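Local coordinates for malonyl CoA-acyl carrier protein transacylase (Burkholderia pseudomallei, PDB 3G87) that probably transfers the malonyl group of malonyl-CoA to holo-acyl carrier protein, releasing free coenzyme A, at residues A24-F29 with L66-A71; E138-T143 with L163-P168; H147-T152 with E176-H181. One frame throughout, in Å; residues are numbered along the deposited sequence.

Interaction 1: residues A24-F29 with L66-A71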
ATOM      1  N   ALA A  24      -6.480 -10.234 -19.080  1.00 22.60           N
ATOM      2  CA  ALA A  24      -6.217 -11.561 -19.563  1.00 23.06           C
ATOM      3  C   ALA A  24      -5.275 -12.350 -18.693  1.00 23.40           C
ATOM      4  O   ALA A  24      -5.198 -13.521 -18.807  1.00 23.26           O
ATOM      5  CB  ALA A  24      -5.744 -11.505 -20.934  1.00 24.19           C
ATOM      6  N   LEU A  25      -4.597 -11.672 -17.784  1.00 23.15           N
ATOM      7  CA  LEU A  25      -3.813 -12.318 -16.760  1.00 22.12           C
ATOM      8  C   LEU A  25      -4.551 -13.350 -15.967  1.00 21.48           C
ATOM      9  O   LEU A  25      -3.962 -14.256 -15.534  1.00 22.30           O
ATOM     10  CB  LEU A  25      -3.276 -11.321 -15.789  1.00 21.19           C
ATOM     11  CG  LEU A  25      -2.110 -10.462 -16.245  1.00 24.24           C
ATOM     12  CD1 LEU A  25      -1.887  -9.381 -15.254  1.00 20.05           C
ATOM     13  CD2 LEU A  25      -0.889 -11.304 -16.427  1.00 19.96           C
ATOM     14  N   PHE A  26      -5.835 -13.186 -15.757  1.00 19.94           N
ATOM     15  CA  PHE A  26      -6.596 -14.140 -14.984  1.00 20.32           C
ATOM     16  C   PHE A  26      -6.682 -15.516 -15.588  1.00 20.65           C
ATOM     17  O   PHE A  26      -6.571 -16.452 -14.924  1.00 21.95           O
ATOM     18  CB  PHE A  26      -8.002 -13.627 -14.667  1.00 19.09           C
ATOM     19  CG  PHE A  26      -8.030 -12.608 -13.598  1.00 17.70           C
ATOM     20  CD1 PHE A  26      -8.276 -11.306 -13.872  1.00 14.58           C
ATOM     21  CD2 PHE A  26      -7.779 -12.947 -12.326  1.00 13.88           C
ATOM     22  CE1 PHE A  26      -8.253 -10.412 -12.896  1.00 15.95           C
ATOM     23  CE2 PHE A  26      -7.774 -12.062 -11.405  1.00 11.64           C
ATOM     24  CZ  PHE A  26      -8.004 -10.801 -11.667  1.00 12.55           C
ATOM     25  N   ASP A  27      -6.933 -15.595 -16.857  1.00 20.97           N
ATOM     26  CA  ASP A  27      -6.941 -16.852 -17.597  1.00 22.20           C
ATOM     27  C   ASP A  27      -5.521 -17.356 -17.863  1.00 22.81           C
ATOM     28  O   ASP A  27      -5.317 -18.565 -17.868  1.00 24.54           O
ATOM     29  CB  ASP A  27      -7.631 -16.673 -18.954  1.00 22.57           C
ATOM     30  CG  ASP A  27      -9.141 -16.490 -18.847  1.00 22.58           C
ATOM     31  OD1 ASP A  27      -9.805 -17.021 -17.914  1.00 21.33           O
ATOM     32  OD2 ASP A  27      -9.651 -15.807 -19.749  1.00 26.73           O
ATOM     33  N   ARG A  28      -4.548 -16.460 -18.106  1.00 21.53           N
ATOM     34  CA  ARG A  28      -3.167 -16.898 -18.229  1.00 21.12           C
ATOM     35  C   ARG A  28      -2.754 -17.678 -17.005  1.00 20.56           C
ATOM     36  O   ARG A  28      -2.086 -18.709 -17.136  1.00 21.10           O
ATOM     37  CB  ARG A  28      -2.210 -15.714 -18.430  1.00 21.17           C
ATOM     38  CG  ARG A  28      -0.722 -16.127 -18.434  1.00 22.80           C
ATOM     39  CD  ARG A  28       0.200 -14.877 -18.589  1.00 23.31           C
ATOM     40  NE  ARG A  28       1.603 -15.286 -18.569  1.00 20.27           N
ATOM     41  CZ  ARG A  28       2.626 -14.531 -18.952  1.00 21.59           C
ATOM     42  NH1 ARG A  28       2.411 -13.288 -19.377  1.00 17.90           N
ATOM     43  NH2 ARG A  28       3.868 -15.030 -18.920  1.00 20.06           N
ATOM     44  N   PHE A  29      -3.174 -17.208 -15.828  1.00 19.50           N
ATOM     45  CA  PHE A  29      -2.824 -17.831 -14.545  1.00 19.72           C
ATOM     46  C   PHE A  29      -4.044 -18.535 -13.980  1.00 19.99           C
ATOM     47  O   PHE A  29      -4.403 -18.379 -12.819  1.00 21.06           O
ATOM     48  CB  PHE A  29      -2.218 -16.794 -13.567  1.00 19.07           C
ATOM     49  CG  PHE A  29      -0.830 -16.347 -13.977  1.00 18.99           C
ATOM     50  CD1 PHE A  29      -0.620 -15.113 -14.542  1.00 17.10           C
ATOM     51  CD2 PHE A  29       0.267 -17.215 -13.874  1.00 19.80           C
ATOM     52  CE1 PHE A  29       0.680 -14.705 -14.960  1.00 14.85           C
ATOM     53  CE2 PHE A  29       1.538 -16.830 -14.326  1.00 17.76           C
ATOM     54  CZ  PHE A  29       1.737 -15.576 -14.868  1.00 11.71           C
ATOM     55  N   LEU A  66      -6.488  -5.842  -5.521  1.00 14.72           N
ATOM     56  CA  LEU A  66      -5.121  -5.354  -5.678  1.00 14.63           C
ATOM     57  C   LEU A  66      -4.086  -6.454  -5.580  1.00 14.79           C
ATOM     58  O   LEU A  66      -3.245  -6.600  -6.472  1.00 15.08           O
ATOM     59  CB  LEU A  66      -4.835  -4.277  -4.635  1.00 14.13           C
ATOM     60  CG  LEU A  66      -5.630  -2.987  -4.873  1.00 16.42           C
ATOM     61  CD1 LEU A  66      -5.475  -2.070  -3.645  1.00 18.54           C
ATOM     62  CD2 LEU A  66      -5.218  -2.271  -6.182  1.00 13.90           C
ATOM     63  N   TYR A  67      -4.176  -7.242  -4.517  1.00 15.04           N
ATOM     64  CA  TYR A  67      -3.202  -8.279  -4.243  1.00 16.13           C
ATOM     65  C   TYR A  67      -3.072  -9.245  -5.403  1.00 16.61           C
ATOM     66  O   TYR A  67      -1.953  -9.573  -5.814  1.00 16.82           O
ATOM     67  CB  TYR A  67      -3.564  -9.053  -2.950  1.00 16.56           C
ATOM     68  CG  TYR A  67      -2.649 -10.254  -2.651  1.00 15.26           C
ATOM     69  CD1 TYR A  67      -1.424 -10.083  -1.969  1.00 12.97           C
ATOM     70  CD2 TYR A  67      -3.002 -11.543  -3.053  1.00 13.36           C
ATOM     71  CE1 TYR A  67      -0.586 -11.167  -1.691  1.00 11.91           C
ATOM     72  CE2 TYR A  67      -2.145 -12.650  -2.823  1.00 13.18           C
ATOM     73  CZ  TYR A  67      -0.964 -12.459  -2.108  1.00 14.36           C
ATOM     74  OH  TYR A  67      -0.134 -13.535  -1.852  1.00 13.59           O
ATOM     75  N   VAL A  68      -4.202  -9.721  -5.909  1.00 16.07           N
ATOM     76  CA  VAL A  68      -4.166 -10.760  -6.945  1.00 16.14           C
ATOM     77  C   VAL A  68      -3.682 -10.150  -8.260  1.00 16.48           C
ATOM     78  O   VAL A  68      -2.845 -10.725  -8.972  1.00 16.51           O
ATOM     79  CB  VAL A  68      -5.542 -11.433  -7.120  1.00 17.00           C
ATOM     80  CG1 VAL A  68      -5.474 -12.475  -8.202  1.00 17.79           C
ATOM     81  CG2 VAL A  68      -5.990 -12.070  -5.798  1.00 16.38           C
ATOM     82  N   VAL A  69      -4.178  -8.954  -8.573  1.00 15.69           N
ATOM     83  CA  VAL A  69      -3.689  -8.276  -9.755  1.00 14.28           C
ATOM     84  C   VAL A  69      -2.201  -7.938  -9.640  1.00 15.35           C
ATOM     85  O   VAL A  69      -1.408  -8.214 -10.593  1.00 15.48           O
ATOM     86  CB  VAL A  69      -4.587  -7.123 -10.171  1.00 14.53           C
ATOM     87  CG1 VAL A  69      -3.969  -6.344 -11.336  1.00 13.68           C
ATOM     88  CG2 VAL A  69      -6.035  -7.707 -10.578  1.00 13.94           C
ATOM     89  N   ASN A  70      -1.782  -7.405  -8.501  1.00 14.57           N
ATOM     90  CA  ASN A  70      -0.368  -7.140  -8.345  1.00 15.03           C
ATOM     91  C   ASN A  70       0.422  -8.439  -8.535  1.00 15.66           C
ATOM     92  O   ASN A  70       1.425  -8.459  -9.234  1.00 16.92           O
ATOM     93  CB  ASN A  70      -0.073  -6.571  -6.951  1.00 14.51           C
ATOM     94  CG  ASN A  70      -0.566  -5.168  -6.772  1.00 14.99           C
ATOM     95  OD1 ASN A  70      -1.102  -4.525  -7.704  1.00 14.96           O
ATOM     96  ND2 ASN A  70      -0.397  -4.656  -5.551  1.00 16.32           N
ATOM     97  N   ALA A  71       0.014  -9.515  -7.879  1.00 15.40           N
ATOM     98  CA  ALA A  71       0.719 -10.796  -8.009  1.00 16.01           C
ATOM     99  C   ALA A  71       0.817 -11.316  -9.439  1.00 16.94           C
ATOM    100  O   ALA A  71       1.867 -11.756  -9.882  1.00 18.22           O
ATOM    101  CB  ALA A  71       0.024 -11.848  -7.152  1.00 15.85           C
TER
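Phe26 of the short helix 25-28 pushes its ring against Val68 and Val69, neighbours on the long helix 59-81, in a small helix-to-helix contact within the helical part of the acyltransferase fold. The apolar contacts carry the whole of it. The far end of the ring does the touching: CZ of Phe26 lies 3.8 Å from CG2 of Val69, and CE2 of Phe26 lies 4.0 Å from CG1 of Val68, with both valine methyls approaching the ring obliquely. The phenylalanine and each valine meet at about a right angle. With its CG anti to the carbonyl carbon (chi1 -76°), Phe26 carries its ring out from the short helix until the CZ end reaches the two valines. The two valines use different branches: Val68 offers CG1, anti to its backbone N, and Val69 offers CG2, anti to its carbonyl carbon. All three residues are buried, and Ile44, Arg45 and Cys48 of helix 44-50 also pack on Phe26, so the ring sits among three helices.

Polar interactions lie around this apolar patch. Salt bridges from NH2 of Arg28 to Asp80 and Glu79 add a second tie between the short helix and helix 59-81, while Asn70, whose CB points away from 24-29, gives its ND2 to Pro12 O and Asn97 OD1. At the end of the short helix, the backbone N of Phe29 still bonds to the O of Leu25 at 3.1 Å.

Interaction 2: residues E138-T143 with L163-P168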
ATOM      1  N   GLU A 138       4.852  19.891   8.345  1.00 31.67           N
ATOM      2  CA  GLU A 138       4.806  20.883   9.355  1.00 32.52           C
ATOM      3  C   GLU A 138       3.689  21.886   9.187  1.00 31.00           C
ATOM      4  O   GLU A 138       3.129  22.298  10.139  1.00 32.34           O
ATOM      5  CB  GLU A 138       6.150  21.554   9.453  1.00 33.45           C
ATOM      6  CG  GLU A 138       7.111  20.785  10.307  1.00 37.28           C
ATOM      7  CD  GLU A 138       7.922  19.754   9.557  1.00 41.39           C
ATOM      8  OE1 GLU A 138       8.119  19.894   8.348  1.00 42.20           O
ATOM      9  OE2 GLU A 138       8.378  18.810  10.195  1.00 42.21           O
ATOM     10  N   GLN A 139       3.367  22.242   7.975  1.00 29.12           N
ATOM     11  CA  GLN A 139       2.242  23.095   7.733  1.00 28.65           C
ATOM     12  C   GLN A 139       0.947  22.344   8.147  1.00 28.04           C
ATOM     13  O   GLN A 139       0.073  22.872   8.758  1.00 26.89           O
ATOM     14  CB  GLN A 139       2.220  23.564   6.259  1.00 29.70           C
ATOM     15  CG  GLN A 139       3.432  24.417   5.799  1.00 32.44           C
ATOM     16  CD  GLN A 139       3.439  24.918   4.336  1.00 36.74           C
ATOM     17  OE1 GLN A 139       2.929  24.304   3.426  1.00 36.25           O
ATOM     18  NE2 GLN A 139       4.068  26.048   4.139  1.00 37.16           N
ATOM     19  N   ILE A 140       0.886  21.080   7.816  1.00 26.34           N
ATOM     20  CA  ILE A 140      -0.296  20.264   7.967  1.00 25.51           C
ATOM     21  C   ILE A 140      -0.569  20.078   9.452  1.00 24.99           C
ATOM     22  O   ILE A 140      -1.668  20.380   9.928  1.00 24.18           O
ATOM     23  CB  ILE A 140      -0.153  18.888   7.245  1.00 25.68           C
ATOM     24  CG1 ILE A 140      -0.092  19.056   5.735  1.00 25.28           C
ATOM     25  CG2 ILE A 140      -1.288  17.901   7.687  1.00 24.10           C
ATOM     26  CD1 ILE A 140      -0.269  17.735   4.934  1.00 27.22           C
ATOM     27  N   GLU A 141       0.453  19.635  10.180  1.00 25.08           N
ATOM     28  CA  GLU A 141       0.329  19.374  11.603  1.00 26.09           C
ATOM     29  C   GLU A 141      -0.026  20.596  12.390  1.00 25.83           C
ATOM     30  O   GLU A 141      -0.851  20.498  13.282  1.00 26.44           O
ATOM     31  CB  GLU A 141       1.547  18.645  12.162  1.00 26.18           C
ATOM     32  CG  GLU A 141       1.682  17.237  11.557  1.00 28.94           C
ATOM     33  CD  GLU A 141       2.962  16.510  11.963  1.00 29.57           C
ATOM     34  OE1 GLU A 141       3.984  17.166  12.255  1.00 30.71           O
ATOM     35  OE2 GLU A 141       2.930  15.263  11.975  1.00 31.03           O
ATOM     36  N   ARG A 142       0.520  21.749  12.012  1.00 26.06           N
ATOM     37  CA  ARG A 142       0.225  23.029  12.691  1.00 26.04           C
ATOM     38  C   ARG A 142      -1.221  23.389  12.426  1.00 25.43           C
ATOM     39  O   ARG A 142      -1.993  23.703  13.349  1.00 26.58           O
ATOM     40  CB  ARG A 142       1.103  24.158  12.150  1.00 25.79           C
ATOM     41  CG  ARG A 142       1.136  25.425  13.021  1.00 28.74           C
ATOM     42  CD  ARG A 142       2.155  26.529  12.581  1.00 32.79           C
ATOM     43  NE  ARG A 142       2.264  26.673  11.127  1.00 38.75           N
ATOM     44  CZ  ARG A 142       1.284  27.076  10.302  1.00 44.62           C
ATOM     45  NH1 ARG A 142       0.066  27.412  10.755  1.00 42.49           N
ATOM     46  NH2 ARG A 142       1.527  27.129   8.984  1.00 47.88           N
ATOM     47  N   THR A 143      -1.590  23.328  11.154  1.00 24.42           N
ATOM     48  CA  THR A 143      -2.926  23.675  10.752  1.00 23.38           C
ATOM     49  C   THR A 143      -3.946  22.811  11.479  1.00 22.42           C
ATOM     50  O   THR A 143      -4.871  23.348  12.032  1.00 21.83           O
ATOM     51  CB  THR A 143      -3.066  23.536   9.284  1.00 23.46           C
ATOM     52  OG1 THR A 143      -2.233  24.528   8.688  1.00 24.65           O
ATOM     53  CG2 THR A 143      -4.541  23.739   8.874  1.00 22.95           C
ATOM     54  N   LEU A 163       0.773  14.117   1.002  1.00 25.03           N
ATOM     55  CA  LEU A 163       0.594  13.411   2.235  1.00 23.84           C
ATOM     56  C   LEU A 163      -0.861  13.168   2.387  1.00 23.50           C
ATOM     57  O   LEU A 163      -1.638  13.871   1.835  1.00 23.07           O
ATOM     58  CB  LEU A 163       1.125  14.210   3.420  1.00 23.57           C
ATOM     59  CG  LEU A 163       2.576  14.677   3.417  1.00 25.43           C
ATOM     60  CD1 LEU A 163       2.794  16.007   2.920  1.00 23.23           C
ATOM     61  CD2 LEU A 163       3.357  14.472   4.644  1.00 23.61           C
ATOM     62  N   VAL A 164      -1.194  12.131   3.135  1.00 23.11           N
ATOM     63  CA  VAL A 164      -2.544  11.750   3.446  1.00 22.07           C
ATOM     64  C   VAL A 164      -2.819  11.798   4.926  1.00 21.54           C
ATOM     65  O   VAL A 164      -2.072  11.352   5.714  1.00 21.74           O
ATOM     66  CB  VAL A 164      -2.882  10.341   2.909  1.00 22.31           C
ATOM     67  CG1 VAL A 164      -4.319  10.069   2.957  1.00 22.30           C
ATOM     68  CG2 VAL A 164      -2.377  10.158   1.598  1.00 20.04           C
ATOM     69  N   ILE A 165      -3.948  12.354   5.264  1.00 21.23           N
ATOM     70  CA  ILE A 165      -4.398  12.440   6.607  1.00 20.49           C
ATOM     71  C   ILE A 165      -5.540  11.525   6.832  1.00 21.12           C
ATOM     72  O   ILE A 165      -6.227  11.162   5.942  1.00 20.96           O
ATOM     73  CB  ILE A 165      -4.872  13.860   6.981  1.00 21.31           C
ATOM     74  CG1 ILE A 165      -5.859  14.369   5.972  1.00 20.51           C
ATOM     75  CG2 ILE A 165      -3.723  14.810   7.151  1.00 18.69           C
ATOM     76  CD1 ILE A 165      -6.276  15.714   6.212  1.00 23.35           C
ATOM     77  N   SER A 166      -5.700  11.137   8.069  1.00 20.64           N
ATOM     78  CA  SER A 166      -6.842  10.423   8.495  1.00 22.00           C
ATOM     79  C   SER A 166      -7.211  10.761   9.892  1.00 21.71           C
ATOM     80  O   SER A 166      -6.413  11.183  10.651  1.00 21.79           O
ATOM     81  CB  SER A 166      -6.736   8.904   8.225  1.00 21.91           C
ATOM     82  OG  SER A 166      -5.736   8.325   8.920  1.00 25.46           O
ATOM     83  N   GLY A 167      -8.484  10.586  10.169  1.00 22.89           N
ATOM     84  CA  GLY A 167      -9.105  10.852  11.437  1.00 22.98           C
ATOM     85  C   GLY A 167     -10.582  10.647  11.401  1.00 24.45           C
ATOM     86  O   GLY A 167     -11.079  10.084  10.481  1.00 24.32           O
ATOM     87  N   PRO A 168     -11.296  11.118  12.407  1.00 24.29           N
ATOM     88  CA  PRO A 168     -12.754  11.051  12.359  1.00 24.60           C
ATOM     89  C   PRO A 168     -13.326  11.798  11.179  1.00 25.07           C
ATOM     90  O   PRO A 168     -12.824  12.821  10.814  1.00 25.62           O
ATOM     91  CB  PRO A 168     -13.182  11.685  13.660  1.00 24.54           C
ATOM     92  CG  PRO A 168     -12.046  11.696  14.459  1.00 25.33           C
ATOM     93  CD  PRO A 168     -10.856  11.789  13.615  1.00 24.34           C
TER
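Ile140 leans from helix 137-146 onto Leu163 and Ile165, which stand two residues apart on strand 162-168, both with CB toward the helix. This is the close part of the contact, and one isoleucine supplies the helix side of it with two separate branches. CD1 of Ile140 meets CD1 of Leu163 at 4.1 Å and lies equally near the CB of that leucine. CG2 of Ile140 faces CG2 of Ile165 at 4.0 Å, methyl against methyl. The torsions divide the work: with chi1 at -67°, CG1 stands anti to the carbonyl carbon and carries CD1 toward Leu163, while CG2, anti to the backbone N, is left for Ile165. On the strand, Ile165 holds CG1 between its backbone N and carbonyl carbon (chi1 51°), and its CG2 is the branch that meets the helix.

The strand belongs to an antiparallel sheet of the small subdomain of the acyltransferase fold, and the helix lies over one face of that sheet. Ile132 of strand 127-133 and Ile154 of strand 153-159 also touch Ile140, which therefore packs across three strands. Val164 points its CB the other way, toward the opposite sheet face.

The outer side of the helix is looser and polar: Glu138, Gln139 and Arg142 are exposed, and Arg142 NH1 forms a salt bridge with Glu146 along the same helix. Thr143 is partly exposed; its CG2 packs on Phe179, while its OG1 turns back to donate to O of Gln139 at 2.8 Å, tilted 32° out of the carbonyl plane. The backbone N of Thr143 reaches the same oxygen from the other face of that plane, at 3.0 Å.

Interaction 3: residues H147-T152 with E176-H181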
ATOM      1  N   HIS A 147      -6.795  24.370  14.490  1.00 21.50           N
ATOM      2  CA  HIS A 147      -8.199  24.238  14.316  1.00 22.62           C
ATOM      3  C   HIS A 147      -8.817  23.099  15.079  1.00 23.68           C
ATOM      4  O   HIS A 147      -9.825  22.654  14.733  1.00 24.26           O
ATOM      5  CB  HIS A 147      -8.519  24.156  12.832  1.00 22.74           C
ATOM      6  CG  HIS A 147      -8.049  25.335  12.054  1.00 23.62           C
ATOM      7  ND1 HIS A 147      -8.850  26.406  11.776  1.00 23.05           N
ATOM      8  CD2 HIS A 147      -6.846  25.639  11.549  1.00 21.85           C
ATOM      9  CE1 HIS A 147      -8.173  27.308  11.119  1.00 21.86           C
ATOM     10  NE2 HIS A 147      -6.952  26.867  10.970  1.00 24.95           N
ATOM     11  N   GLY A 148      -8.190  22.619  16.122  1.00 25.36           N
ATOM     12  CA  GLY A 148      -8.813  21.563  16.977  1.00 26.50           C
ATOM     13  C   GLY A 148      -9.129  20.208  16.315  1.00 26.93           C
ATOM     14  O   GLY A 148      -9.982  19.432  16.807  1.00 26.47           O
ATOM     15  N   LEU A 149      -8.423  19.878  15.256  1.00 26.31           N
ATOM     16  CA  LEU A 149      -8.494  18.563  14.682  1.00 24.79           C
ATOM     17  C   LEU A 149      -7.566  17.583  15.402  1.00 24.54           C
ATOM     18  O   LEU A 149      -6.564  17.176  14.895  1.00 24.13           O
ATOM     19  CB  LEU A 149      -8.216  18.633  13.209  1.00 23.82           C
ATOM     20  CG  LEU A 149      -9.032  19.679  12.491  1.00 24.10           C
ATOM     21  CD1 LEU A 149      -8.828  19.655  11.046  1.00 23.42           C
ATOM     22  CD2 LEU A 149     -10.471  19.587  12.798  1.00 22.36           C
ATOM     23  N   VAL A 150      -7.964  17.226  16.596  1.00 24.32           N
ATOM     24  CA  VAL A 150      -7.126  16.555  17.559  1.00 24.44           C
ATOM     25  C   VAL A 150      -6.851  15.086  17.286  1.00 25.37           C
ATOM     26  O   VAL A 150      -5.865  14.586  17.692  1.00 26.31           O
ATOM     27  CB  VAL A 150      -7.650  16.744  18.999  1.00 24.81           C
ATOM     28  CG1 VAL A 150      -7.680  18.170  19.321  1.00 25.67           C
ATOM     29  CG2 VAL A 150      -9.012  16.130  19.168  1.00 21.93           C
ATOM     30  N   ASP A 151      -7.731  14.426  16.582  1.00 25.54           N
ATOM     31  CA  ASP A 151      -7.608  13.026  16.322  1.00 25.45           C
ATOM     32  C   ASP A 151      -7.227  12.736  14.899  1.00 24.44           C
ATOM     33  O   ASP A 151      -7.342  11.661  14.451  1.00 24.32           O
ATOM     34  CB  ASP A 151      -8.912  12.352  16.673  1.00 26.42           C
ATOM     35  CG  ASP A 151      -9.151  12.305  18.141  1.00 28.35           C
ATOM     36  OD1 ASP A 151      -8.217  12.067  18.846  1.00 31.90           O
ATOM     37  OD2 ASP A 151     -10.268  12.500  18.589  1.00 29.94           O
ATOM     38  N   THR A 152      -6.737  13.737  14.219  1.00 22.60           N
ATOM     39  CA  THR A 152      -6.347  13.641  12.855  1.00 21.88           C
ATOM     40  C   THR A 152      -4.847  13.722  12.755  1.00 21.40           C
ATOM     41  O   THR A 152      -4.276  14.579  13.332  1.00 21.45           O
ATOM     42  CB  THR A 152      -7.008  14.744  12.031  1.00 21.15           C
ATOM     43  OG1 THR A 152      -8.395  14.610  12.130  1.00 23.32           O
ATOM     44  CG2 THR A 152      -6.642  14.669  10.604  1.00 20.68           C
ATOM     45  N   GLU A 176     -11.210  20.219   4.891  1.00 25.37           N
ATOM     46  CA  GLU A 176     -11.333  20.689   3.528  1.00 26.93           C
ATOM     47  C   GLU A 176     -11.110  22.155   3.381  1.00 27.30           C
ATOM     48  O   GLU A 176     -10.357  22.584   2.581  1.00 27.80           O
ATOM     49  CB  GLU A 176     -12.668  20.331   2.874  1.00 27.39           C
ATOM     50  CG  GLU A 176     -12.861  21.051   1.562  1.00 29.47           C
ATOM     51  CD  GLU A 176     -13.791  20.381   0.571  1.00 35.46           C
ATOM     52  OE1 GLU A 176     -13.384  20.074  -0.537  1.00 33.75           O
ATOM     53  OE2 GLU A 176     -14.945  20.221   0.871  1.00 35.42           O
ATOM     54  N   ALA A 177     -11.812  22.904   4.179  1.00 27.70           N
ATOM     55  CA  ALA A 177     -11.691  24.311   4.202  1.00 28.53           C
ATOM     56  C   ALA A 177     -10.304  24.795   4.572  1.00 28.96           C
ATOM     57  O   ALA A 177      -9.985  25.904   4.278  1.00 28.81           O
ATOM     58  CB  ALA A 177     -12.694  24.864   5.127  1.00 28.74           C
ATOM     59  N   LEU A 178      -9.489  23.972   5.211  1.00 28.34           N
ATOM     60  CA  LEU A 178      -8.204  24.449   5.681  1.00 29.66           C
ATOM     61  C   LEU A 178      -7.084  24.246   4.731  1.00 30.57           C
ATOM     62  O   LEU A 178      -6.062  24.797   4.900  1.00 30.58           O
ATOM     63  CB  LEU A 178      -7.829  23.850   7.017  1.00 29.08           C
ATOM     64  CG  LEU A 178      -8.880  23.853   8.087  1.00 28.67           C
ATOM     65  CD1 LEU A 178      -8.529  22.994   9.193  1.00 25.29           C
ATOM     66  CD2 LEU A 178      -9.134  25.202   8.521  1.00 27.93           C
ATOM     67  N   PHE A 179      -7.308  23.414   3.741  1.00 32.79           N
ATOM     68  CA  PHE A 179      -6.313  23.075   2.777  1.00 35.17           C
ATOM     69  C   PHE A 179      -6.742  23.415   1.357  1.00 37.71           C
ATOM     70  O   PHE A 179      -6.456  22.688   0.440  1.00 38.43           O
ATOM     71  CB  PHE A 179      -5.910  21.600   2.894  1.00 34.39           C
ATOM     72  CG  PHE A 179      -5.341  21.234   4.227  1.00 32.77           C
ATOM     73  CD1 PHE A 179      -4.109  21.643   4.605  1.00 29.10           C
ATOM     74  CD2 PHE A 179      -6.090  20.514   5.122  1.00 30.03           C
ATOM     75  CE1 PHE A 179      -3.665  21.343   5.812  1.00 28.94           C
ATOM     76  CE2 PHE A 179      -5.627  20.201   6.315  1.00 27.61           C
ATOM     77  CZ  PHE A 179      -4.419  20.594   6.662  1.00 29.55           C
ATOM     78  N   GLN A 180      -7.457  24.508   1.185  1.00 39.94           N
ATOM     79  CA  GLN A 180      -7.757  24.983  -0.144  1.00 42.85           C
ATOM     80  C   GLN A 180      -7.441  26.429  -0.251  1.00 44.40           C
ATOM     81  O   GLN A 180      -8.237  27.276   0.043  1.00 44.52           O
ATOM     82  CB  GLN A 180      -9.167  24.711  -0.527  1.00 42.83           C
ATOM     83  CG  GLN A 180      -9.386  23.300  -0.838  1.00 45.59           C
ATOM     84  CD  GLN A 180     -10.767  22.879  -0.552  1.00 49.64           C
ATOM     85  OE1 GLN A 180     -11.033  21.716  -0.420  1.00 53.57           O
ATOM     86  NE2 GLN A 180     -11.657  23.823  -0.422  1.00 49.19           N
ATOM     87  N   HIS A 181      -6.229  26.683  -0.665  1.00 46.03           N
ATOM     88  CA  HIS A 181      -5.751  27.994  -0.752  1.00 48.45           C
ATOM     89  C   HIS A 181      -4.377  27.950  -1.276  1.00 49.16           C
ATOM     90  O   HIS A 181      -3.671  27.002  -1.022  1.00 49.01           O
ATOM     91  CB  HIS A 181      -5.692  28.580   0.627  1.00 49.23           C
ATOM     92  CG  HIS A 181      -4.604  28.015   1.474  1.00 50.81           C
ATOM     93  ND1 HIS A 181      -3.366  28.593   1.575  1.00 52.00           N
ATOM     94  CD2 HIS A 181      -4.579  26.931   2.269  1.00 50.90           C
ATOM     95  CE1 HIS A 181      -2.626  27.888   2.400  1.00 53.01           C
ATOM     96  NE2 HIS A 181      -3.341  26.876   2.837  1.00 52.30           N
TER
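Leu178 shares its two methyls between His147 and Leu149, CD2 over the imidazole and CD1 toward Leu149, where a Schellman motif ends helix 137-146. Gly148, at positive phi, is the C-prime residue of that motif, and it separates the two residues that receive the leucine. From the backbone, CB of Leu178 heads toward the 147-152 loop; on its way it lies over one face of the Phe179 ring, offset toward the rim, and packs on CG2 of Thr143 in the helix. CG stands anti to the carbonyl carbon (chi1 -47°) and directs both branches at the partners. CD1 meets CD1 of Leu149 at 3.8 Å, the two leucines reaching tip to tip, and also touches the base of the histidine, 3.7 Å from CG of His147, with CB close by.

CD2 takes the other direction and lies over one face of the imidazole, above its centre. The side chains of Leu178 and His147 run alongside each other in opposing directions, and the methyl makes a CH-pi contact over the ring face. Burial is uneven: Leu149 is buried and packs on Ala175 of helix 169-175, whereas His147 is exposed. The contact thus joins the loops that follow helices 137-146 and 169-175. CD2 of Leu178 stands 3.5 Å from the centroid of the His147 ring, just 10° off the ring normal.

From the N terminus, interaction 1 comes first: it closes a largely helical loop, bringing helix 25-28 back against helix 59-81, and is complete before the others begin. Its centre lies about 35 Å from that of interaction 2, across the centre of the chain. Interactions 2 and 3 cross, their segments alternating along the chain. Interaction 2 closes a 19-residue connection, with the end of helix 137-146 and strand 153-159, and ties that helix to the antiparallel sheet. Interaction 3 closes 23 residues, mostly strand, bringing two loops together beyond the hairpin of strands 153-159 and 162-168 and helix 169-175. The two touch where Thr143 meets Phe179 and Pro168 meets Asp151.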